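Local atomic coordinates of ganglioside-induced differentiation-associated protein 2 (Homo sapiens, PDB entry 4UML), a protein that is of unknown molecular function but is linked to spinocerebellar ataxia and carries an N-terminal macro domain, a fold that binds ADP-ribose in many relatives. Residues N68-V73 and A123-H128; K61-L66 and S87-M92; A182-L187 and P221-R226. All coordinates share one frame; numbering follows the deposited sequence.

From the N terminus, the chain first enters contact 2 at K61-L66, which starts on the last residue of edge strand 57-61 and runs into the loop after it, and then almost at once contact 1 at N68-V73, which leads into strand 71-75. Helix 85-94 closes contact 2 with S87-M92, and strand 125-129 closes contact 1 with A123-H128, so the two loops cross. They also touch in space: I72 of contact 1 packs its CD1 against I90 CD1 of contact 2, 3.6 Å away, joining sheet to helix. Contact 3 follows in series, tying helix 179-197 to the end of helix 210-223. It lies on the opposite side of the chain's centre, about 22 Å from contact 1 between centres.

Contact 1: residues N68-V73 and A123-H128; sequences NCTAIV and ARFIIH
The phenyl ring of F125 carries R124 CG over the centre of one face, 3.7 Å above its plane, while the imidazole of H128 has I126 CG2 over one face, nearer the rim. Across the two segments the side chains of T70 and R124 lie alongside each other and point the same way, T70 CG2 3.7 Å from R124 NH1. Three backbone bonds set the parallel pairing. F125 N donates to T70 O (2.8 Å) in the carbonyl plane, and I127 N gives to I72 O (2.7 Å) likewise. I72 N reaches F125 O (3.1 Å) from 27° above the carbonyl plane. I72 thus bonds to the residues flanking I126, the register of parallel strands. A71, F125, V73 and I127 share one face of the sheet, where A71 CB meets I127 CD1 at 3.7 Å. On the other, I72 holds CG1 in the crowded position between backbone N and carbonyl carbon (chi1 62°), and its CG2 lies 4.0 Å from A123 CB. This pairing joins two adjacent inner strands of the six-stranded macro-domain sheet: strand 164-167 continues it beside 71-75, strand 113-117 runs antiparallel beside 125-129, and helix 139-159 covers V73 and I127 with V153.

Contact 2: residues K61-L66 and S87-M92; sequences KGDVAL and SESIFM
S89 OG has two oxygen partners: D63 OD2 across the contact, at 2.9 Å, and the backbone oxygen of P85, one turn earlier in its own helix. The hydroxyl carries a single proton and both acceptors lie within its reach, so which one receives it is not settled. Its place follows from the torsion, which sets OG anti to the carbonyl carbon and beside the backbone N (chi1 -51°). The carboxylate meets it because D63 CG is anti to its own backbone N (chi1 -172°), which carries the group out to the helix, where OD2 also lies 3.2 Å from S89 CB. The other oxygen turns back into its own loop: A65 N donates to D63 OD1 at 3.1 Å, coming from 43° above the carboxylate plane, and so closes an Asx turn. L66 N bonds to D63 O at 3.0 Å, and the 3-10 segment 64-66 begins on this hold. Beneath the polar pair the contact is apolar. A65 CB sits against the S89-I90 part of the helix, 3.9 Å from S89 CB and 4.0 Å from I90 CG1. V64 crosses I90 obliquely, its CG1 4.1 Å from I90 CD1, and I72 of strand 71-75 touches both residues. In ADP-ribose-binding macro domains an aspartate in the corresponding Gly-Asp motif commonly contacts the adenine; whether D63 does so here is not established. The backbone donor at OD1 would probably favour the ionised carboxylate, whose two oxygens are divided between shaping the loop and meeting the helix.

Contact 3: residues A182-L187 and P221-R226; sequences ATHIAL and PLYFPR
L222 opens the contact, its CG anti to the backbone N (chi1 167°), so that CD2 reaches the edge of the H184 imidazole, 3.7 Å from CE1. The same side chain lays its CG over one face of the Y223 ring, offset toward the rim. Y223 comes next and has the largest share of the buried surface. Its OH lies in the plane of the imidazole, at the edge, and shares a hydrogen bond of 2.6 Å with H184 ND1, in which either atom could be the donor. The two rings meet rim to rim, their planes turned by 80°. In the macro domain, helix 179-197 is followed by strand 203-208 and then by helix 210-223, and this tyrosine ties the end of the latter back to the former. L187 crosses the phenol at about a right angle, its CB 3.6 Å from Y223 CD2. An alanine in place of Y223 would remove the phenol and its bond to H184, and would probably loosen the packing of L187 and L222. R191, one turn on from L187, bonds to the backbone oxygen of Y223. F224, the first residue to leave the helical conformation, brings CE2 within 3.9 Å of L187 O, while its own backbone oxygen accepts from W20 NE1.

Contact 1: residues N68-V73 and A123-H128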
loop_
_atom_site.group_PDB
_atom_site.type_symbol
_atom_site.label_atom_id
_atom_site.label_comp_id
_atom_site.label_asym_id
_atom_site.label_seq_id
_atom_site.Cartn_x
_atom_site.Cartn_y
_atom_site.Cartn_z
ATOM N N ASN A 68 -2.796 -12.000 -4.343
ATOM C CA ASN A 68 -4.223 -12.115 -4.652
ATOM C C ASN A 68 -5.121 -11.313 -3.690
ATOM O O ASN A 68 -6.243 -11.694 -3.441
ATOM C CB ASN A 68 -4.647 -13.593 -4.692
ATOM C CG ASN A 68 -4.620 -14.234 -3.322
ATOM O OD1 ASN A 68 -3.937 -13.740 -2.417
ATOM N ND2 ASN A 68 -5.378 -15.320 -3.144
ATOM N N CYS A 69 -4.645 -10.188 -3.175
ATOM C CA CYS A 69 -5.501 -9.260 -2.463
ATOM C C CYS A 69 -6.597 -8.744 -3.394
ATOM O O CYS A 69 -6.439 -8.773 -4.630
ATOM C CB CYS A 69 -4.659 -8.097 -1.926
ATOM S SG CYS A 69 -3.418 -8.589 -0.700
ATOM N N THR A 70 -7.676 -8.213 -2.821
ATOM C CA THR A 70 -8.775 -7.651 -3.612
ATOM C C THR A 70 -8.222 -6.565 -4.543
ATOM O O THR A 70 -8.576 -6.523 -5.742
ATOM C CB THR A 70 -9.897 -7.070 -2.724
ATOM O OG1 THR A 70 -10.202 -8.025 -1.690
ATOM C CG2 THR A 70 -11.168 -6.754 -3.571
ATOM N N ALA A 71 -7.380 -5.695 -3.979
ATOM C CA ALA A 71 -6.643 -4.686 -4.711
ATOM C C ALA A 71 -5.170 -4.666 -4.304
ATOM O O ALA A 71 -4.812 -4.872 -3.131
ATOM C CB ALA A 71 -7.246 -3.309 -4.478
ATOM N N ILE A 72 -4.321 -4.438 -5.286
ATOM C CA ILE A 72 -2.940 -4.069 -5.046
ATOM C C ILE A 72 -2.759 -2.622 -5.482
ATOM O O ILE A 72 -3.541 -2.079 -6.288
ATOM C CB ILE A 72 -1.913 -5.018 -5.698
ATOM C CG1 ILE A 72 -2.041 -5.016 -7.228
ATOM C CG2 ILE A 72 -2.026 -6.415 -5.139
ATOM C CD1 ILE A 72 -0.704 -5.134 -7.870
ATOM N N VAL A 73 -1.744 -2.000 -4.910
ATOM C CA VAL A 73 -1.483 -0.595 -5.089
ATOM C C VAL A 73 -0.246 -0.351 -5.979
ATOM O O VAL A 73 0.808 -0.914 -5.766
ATOM C CB VAL A 73 -1.265 0.078 -3.738
ATOM C CG1 VAL A 73 -0.947 1.560 -3.927
ATOM C CG2 VAL A 73 -2.468 -0.102 -2.817
ATOM N N ALA A 123 -4.861 -10.146 -8.446
ATOM C CA ALA A 123 -5.756 -9.228 -7.720
ATOM C C ALA A 123 -6.885 -8.766 -8.645
ATOM O O ALA A 123 -6.663 -8.580 -9.831
ATOM C CB ALA A 123 -4.986 -8.021 -7.235
ATOM N N ARG A 124 -8.072 -8.558 -8.086
ATOM C CA ARG A 124 -9.241 -8.044 -8.810
ATOM C C ARG A 124 -9.060 -6.602 -9.301
ATOM O O ARG A 124 -9.534 -6.262 -10.391
ATOM C CB ARG A 124 -10.508 -8.145 -7.928
ATOM C CG ARG A 124 -11.815 -7.667 -8.561
ATOM C CD ARG A 124 -12.978 -7.655 -7.546
ATOM N NE ARG A 124 -13.375 -9.002 -7.107
ATOM C CZ ARG A 124 -13.924 -9.316 -5.922
ATOM N NH1 ARG A 124 -14.174 -8.386 -4.984
ATOM N NH2 ARG A 124 -14.237 -10.591 -5.665
ATOM N N PHE A 125 -8.432 -5.750 -8.481
ATOM C CA PHE A 125 -8.249 -4.341 -8.818
ATOM C C PHE A 125 -6.829 -3.891 -8.614
ATOM O O PHE A 125 -6.081 -4.471 -7.852
ATOM C CB PHE A 125 -9.110 -3.426 -7.927
ATOM C CG PHE A 125 -10.609 -3.692 -7.993
ATOM C CD1 PHE A 125 -11.345 -3.382 -9.135
ATOM C CD2 PHE A 125 -11.289 -4.160 -6.881
ATOM C CE1 PHE A 125 -12.723 -3.618 -9.189
ATOM C CE2 PHE A 125 -12.672 -4.353 -6.900
ATOM C CZ PHE A 125 -13.388 -4.082 -8.059
ATOM N N ILE A 126 -6.475 -2.805 -9.293
ATOM C CA ILE A 126 -5.279 -2.054 -8.963
ATOM C C ILE A 126 -5.800 -0.714 -8.484
ATOM O O ILE A 126 -6.696 -0.138 -9.128
ATOM C CB ILE A 126 -4.372 -1.818 -10.183
ATOM C CG1 ILE A 126 -3.911 -3.134 -10.784
ATOM C CG2 ILE A 126 -3.115 -1.034 -9.803
ATOM C CD1 ILE A 126 -3.448 -3.018 -12.209
ATOM N N ILE A 127 -5.243 -0.224 -7.371
ATOM C CA ILE A 127 -5.438 1.161 -6.978
ATOM C C ILE A 127 -4.153 1.928 -7.320
ATOM O O ILE A 127 -3.078 1.624 -6.799
ATOM C CB ILE A 127 -5.785 1.284 -5.476
ATOM C CG1 ILE A 127 -7.096 0.562 -5.210
ATOM C CG2 ILE A 127 -5.871 2.769 -5.074
ATOM C CD1 ILE A 127 -7.375 0.335 -3.748
ATOM N N HIS A 128 -4.267 2.907 -8.217
ATOM C CA HIS A 128 -3.142 3.692 -8.638
ATOM C C HIS A 128 -3.101 4.962 -7.804
ATOM O O HIS A 128 -4.138 5.636 -7.616
ATOM C CB HIS A 128 -3.289 4.047 -10.118
ATOM C CG HIS A 128 -3.514 2.863 -11.005
ATOM N ND1 HIS A 128 -2.481 2.194 -11.626
ATOM C CD2 HIS A 128 -4.646 2.202 -11.342
ATOM C CE1 HIS A 128 -2.965 1.184 -12.329
ATOM N NE2 HIS A 128 -4.281 1.175 -12.187
#

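Contact 2: residues K61-L66 and S87-M92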
loop_
_atom_site.group_PDB
_atom_site.type_symbol
_atom_site.label_atom_id
_atom_site.label_comp_id
_atom_site.label_asym_id
_atom_site.label_seq_id
_atom_site.Cartn_x
_atom_site.Cartn_y
_atom_site.Cartn_z
ATOM N N LYS A 61 7.923 -9.650 2.556
ATOM C CA LYS A 61 8.947 -9.271 1.598
ATOM C C LYS A 61 8.693 -9.958 0.267
ATOM O O LYS A 61 8.835 -11.166 0.157
ATOM C CB LYS A 61 10.361 -9.601 2.108
ATOM C CG LYS A 61 11.436 -9.143 1.126
ATOM C CD LYS A 61 12.763 -8.890 1.820
ATOM C CE LYS A 61 13.435 -10.191 2.232
ATOM N NZ LYS A 61 13.805 -10.982 1.025
ATOM N N GLY A 62 8.289 -9.199 -0.746
ATOM C CA GLY A 62 7.974 -9.778 -2.058
ATOM C C GLY A 62 7.392 -8.751 -3.000
ATOM O O GLY A 62 7.193 -7.594 -2.613
ATOM N N ASP A 63 7.109 -9.183 -4.224
ATOM C CA ASP A 63 6.606 -8.315 -5.287
ATOM C C ASP A 63 5.086 -8.200 -5.142
ATOM O O ASP A 63 4.384 -9.186 -5.271
ATOM C CB ASP A 63 6.966 -8.927 -6.640
ATOM C CG ASP A 63 6.667 -8.019 -7.820
ATOM O OD1 ASP A 63 5.829 -7.075 -7.721
ATOM O OD2 ASP A 63 7.297 -8.255 -8.889
ATOM N N VAL A 64 4.603 -6.992 -4.857
ATOM C CA VAL A 64 3.182 -6.754 -4.640
ATOM C C VAL A 64 2.304 -7.299 -5.787
ATOM O O VAL A 64 1.183 -7.734 -5.549
ATOM C CB VAL A 64 2.908 -5.258 -4.397
ATOM C CG1 VAL A 64 2.953 -4.477 -5.702
ATOM C CG2 VAL A 64 1.559 -5.072 -3.721
ATOM N N ALA A 65 2.818 -7.288 -7.013
ATOM C CA ALA A 65 2.074 -7.733 -8.159
ATOM C C ALA A 65 1.646 -9.200 -8.112
ATOM O O ALA A 65 0.744 -9.595 -8.839
ATOM C CB ALA A 65 2.845 -7.445 -9.439
ATOM N N LEU A 66 2.262 -9.978 -7.233
ATOM C CA LEU A 66 1.949 -11.403 -7.119
ATOM C C LEU A 66 0.790 -11.677 -6.194
ATOM O O LEU A 66 0.306 -12.799 -6.143
ATOM C CB LEU A 66 3.159 -12.142 -6.590
ATOM C CG LEU A 66 4.386 -12.075 -7.525
ATOM C CD1 LEU A 66 5.584 -12.725 -6.862
ATOM C CD2 LEU A 66 4.052 -12.748 -8.828
ATOM N N SER A 87 5.713 -0.369 -10.557
ATOM C CA SER A 87 4.937 -0.238 -11.771
ATOM C C SER A 87 5.388 -1.178 -12.876
ATOM O O SER A 87 4.571 -1.615 -13.686
ATOM C CB SER A 87 5.014 1.183 -12.323
ATOM O OG SER A 87 4.342 2.092 -11.470
ATOM N N GLU A 88 6.684 -1.425 -12.947
ATOM C CA GLU A 88 7.206 -2.330 -13.972
ATOM C C GLU A 88 6.592 -3.732 -13.826
ATOM O O GLU A 88 6.130 -4.312 -14.803
ATOM C CB GLU A 88 8.729 -2.414 -13.900
ATOM C CG GLU A 88 9.443 -1.201 -14.470
ATOM C CD GLU A 88 10.958 -1.344 -14.395
ATOM O OE1 GLU A 88 11.498 -2.198 -15.145
ATOM O OE2 GLU A 88 11.605 -0.613 -13.592
ATOM N N SER A 89 6.587 -4.277 -12.612
ATOM C CA SER A 89 5.967 -5.610 -12.394
ATOM C C SER A 89 4.492 -5.597 -12.635
ATOM O O SER A 89 3.961 -6.482 -13.301
ATOM C CB SER A 89 6.173 -6.087 -10.977
ATOM O OG SER A 89 7.529 -5.989 -10.682
ATOM N N ILE A 90 3.821 -4.618 -12.026
ATOM C CA ILE A 90 2.403 -4.535 -12.129
ATOM C C ILE A 90 1.995 -4.453 -13.612
ATOM O O ILE A 90 1.113 -5.187 -14.042
ATOM C CB ILE A 90 1.846 -3.336 -11.334
ATOM C CG1 ILE A 90 2.013 -3.539 -9.809
ATOM C CG2 ILE A 90 0.421 -3.106 -11.713
ATOM C CD1 ILE A 90 1.425 -2.415 -8.938
ATOM N N PHE A 91 2.599 -3.564 -14.403
ATOM C CA PHE A 91 2.161 -3.435 -15.823
ATOM C C PHE A 91 2.437 -4.707 -16.642
ATOM O O PHE A 91 1.629 -5.147 -17.470
ATOM C CB PHE A 91 2.853 -2.250 -16.523
ATOM C CG PHE A 91 2.376 -0.898 -16.081
ATOM C CD1 PHE A 91 1.228 -0.733 -15.323
ATOM C CD2 PHE A 91 3.068 0.224 -16.465
ATOM C CE1 PHE A 91 0.801 0.529 -14.946
ATOM C CE2 PHE A 91 2.647 1.488 -16.092
ATOM C CZ PHE A 91 1.508 1.642 -15.341
ATOM N N MET A 92 3.575 -5.310 -16.393
ATOM C CA MET A 92 3.906 -6.511 -17.080
ATOM C C MET A 92 2.883 -7.607 -16.762
ATOM O O MET A 92 2.396 -8.298 -17.663
ATOM C CB MET A 92 5.289 -6.955 -16.649
ATOM C CG MET A 92 5.594 -8.354 -17.124
ATOM S SD MET A 92 7.326 -8.732 -16.890
ATOM C CE MET A 92 8.033 -7.746 -18.213
#

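Contact 3: residues A182-L187 and P221-R226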
loop_
_atom_site.group_PDB
_atom_site.type_symbol
_atom_site.label_atom_id
_atom_site.label_comp_id
_atom_site.label_asym_id
_atom_site.label_seq_id
_atom_site.Cartn_x
_atom_site.Cartn_y
_atom_site.Cartn_z
ATOM N N ALA A 182 8.569 8.396 5.990
ATOM C CA ALA A 182 7.501 7.888 5.140
ATOM C C ALA A 182 6.797 6.701 5.772
ATOM O O ALA A 182 5.570 6.593 5.717
ATOM C CB ALA A 182 8.047 7.468 3.789
ATOM N N THR A 183 7.582 5.808 6.351
ATOM C CA THR A 183 7.069 4.605 6.989
ATOM C C THR A 183 6.234 4.914 8.228
ATOM O O THR A 183 5.219 4.256 8.470
ATOM C CB THR A 183 8.224 3.627 7.334
ATOM O OG1 THR A 183 8.988 3.340 6.151
ATOM C CG2 THR A 183 7.681 2.360 7.855
ATOM N N HIS A 184 6.587 5.949 8.983
ATOM C CA HIS A 184 5.710 6.368 10.082
ATOM C C HIS A 184 4.346 6.754 9.583
ATOM O O HIS A 184 3.342 6.405 10.175
ATOM C CB HIS A 184 6.250 7.583 10.810
ATOM C CG HIS A 184 7.341 7.287 11.763
ATOM N ND1 HIS A 184 7.101 6.787 13.023
ATOM C CD2 HIS A 184 8.680 7.431 11.658
ATOM C CE1 HIS A 184 8.250 6.645 13.660
ATOM N NE2 HIS A 184 9.224 7.016 12.847
ATOM N N ILE A 185 4.313 7.500 8.482
ATOM C CA ILE A 185 3.036 7.940 7.913
ATOM C C ILE A 185 2.218 6.743 7.456
ATOM O O ILE A 185 1.035 6.631 7.772
ATOM C CB ILE A 185 3.262 8.960 6.768
ATOM C CG1 ILE A 185 3.929 10.213 7.360
ATOM C CG2 ILE A 185 1.958 9.282 6.074
ATOM C CD1 ILE A 185 4.486 11.193 6.352
ATOM N N ALA A 186 2.851 5.829 6.731
ATOM C CA ALA A 186 2.154 4.658 6.221
ATOM C C ALA A 186 1.527 3.847 7.381
ATOM O O ALA A 186 0.325 3.552 7.370
ATOM C CB ALA A 186 3.114 3.783 5.425
ATOM N N LEU A 187 2.325 3.512 8.379
ATOM C CA LEU A 187 1.829 2.667 9.469
ATOM C C LEU A 187 0.803 3.375 10.340
ATOM O O LEU A 187 -0.201 2.776 10.739
ATOM C CB LEU A 187 2.998 2.166 10.314
ATOM C CG LEU A 187 4.021 1.323 9.557
ATOM C CD1 LEU A 187 5.127 0.907 10.491
ATOM C CD2 LEU A 187 3.339 0.120 8.952
ATOM N N PRO A 221 6.129 -2.441 15.692
ATOM C CA PRO A 221 5.819 -2.484 17.127
ATOM C C PRO A 221 5.282 -1.182 17.731
ATOM O O PRO A 221 4.526 -1.241 18.683
ATOM C CB PRO A 221 7.172 -2.843 17.768
ATOM C CG PRO A 221 7.964 -3.489 16.696
ATOM C CD PRO A 221 7.534 -2.802 15.423
ATOM N N LEU A 222 5.651 -0.024 17.178
ATOM C CA LEU A 222 5.198 1.272 17.693
ATOM C C LEU A 222 3.729 1.564 17.358
ATOM O O LEU A 222 2.985 2.140 18.177
ATOM C CB LEU A 222 6.146 2.352 17.160
ATOM C CG LEU A 222 5.903 3.863 17.208
ATOM C CD1 LEU A 222 5.740 4.411 18.624
ATOM C CD2 LEU A 222 7.086 4.552 16.517
ATOM N N TYR A 223 3.296 1.164 16.159
ATOM C CA TYR A 223 1.915 1.368 15.734
ATOM C C TYR A 223 1.028 0.170 16.008
ATOM O O TYR A 223 -0.175 0.324 16.132
ATOM C CB TYR A 223 1.877 1.767 14.246
ATOM C CG TYR A 223 2.615 3.053 14.090
ATOM C CD1 TYR A 223 2.035 4.231 14.493
ATOM C CD2 TYR A 223 3.932 3.081 13.657
ATOM C CE1 TYR A 223 2.715 5.413 14.416
ATOM C CE2 TYR A 223 4.617 4.270 13.571
ATOM C CZ TYR A 223 3.997 5.427 13.958
ATOM O OH TYR A 223 4.665 6.619 13.900
ATOM N N PHE A 224 1.635 -1.007 16.157
ATOM C CA PHE A 224 0.885 -2.237 16.383
ATOM C C PHE A 224 1.550 -3.042 17.518
ATOM O O PHE A 224 2.084 -4.130 17.285
ATOM C CB PHE A 224 0.808 -3.052 15.079
ATOM C CG PHE A 224 0.094 -2.329 13.948
ATOM C CD1 PHE A 224 -1.281 -2.417 13.793
ATOM C CD2 PHE A 224 0.811 -1.563 13.037
ATOM C CE1 PHE A 224 -1.936 -1.750 12.755
ATOM C CE2 PHE A 224 0.163 -0.898 11.998
ATOM C CZ PHE A 224 -1.206 -0.992 11.861
ATOM N N PRO A 225 1.564 -2.472 18.745
ATOM C CA PRO A 225 2.160 -3.211 19.878
ATOM C C PRO A 225 1.537 -4.608 20.051
ATOM O O PRO A 225 0.316 -4.759 19.959
ATOM C CB PRO A 225 1.837 -2.321 21.087
ATOM C CG PRO A 225 0.708 -1.455 20.668
ATOM C CD PRO A 225 0.893 -1.237 19.189
ATOM N N ARG A 226 2.376 -5.611 20.283
ATOM C CA ARG A 226 1.932 -7.018 20.395
ATOM C C ARG A 226 1.550 -7.477 21.828
ATOM O O ARG A 226 0.596 -8.232 21.996
ATOM C CB ARG A 226 3.028 -7.944 19.871
ATOM C CG ARG A 226 3.323 -7.818 18.391
ATOM C CD ARG A 226 4.806 -8.016 18.149
ATOM N NE ARG A 226 5.086 -8.833 16.977
ATOM C CZ ARG A 226 6.302 -9.276 16.659
ATOM N NH1 ARG A 226 7.348 -8.972 17.420
ATOM N NH2 ARG A 226 6.475 -10.019 15.572
#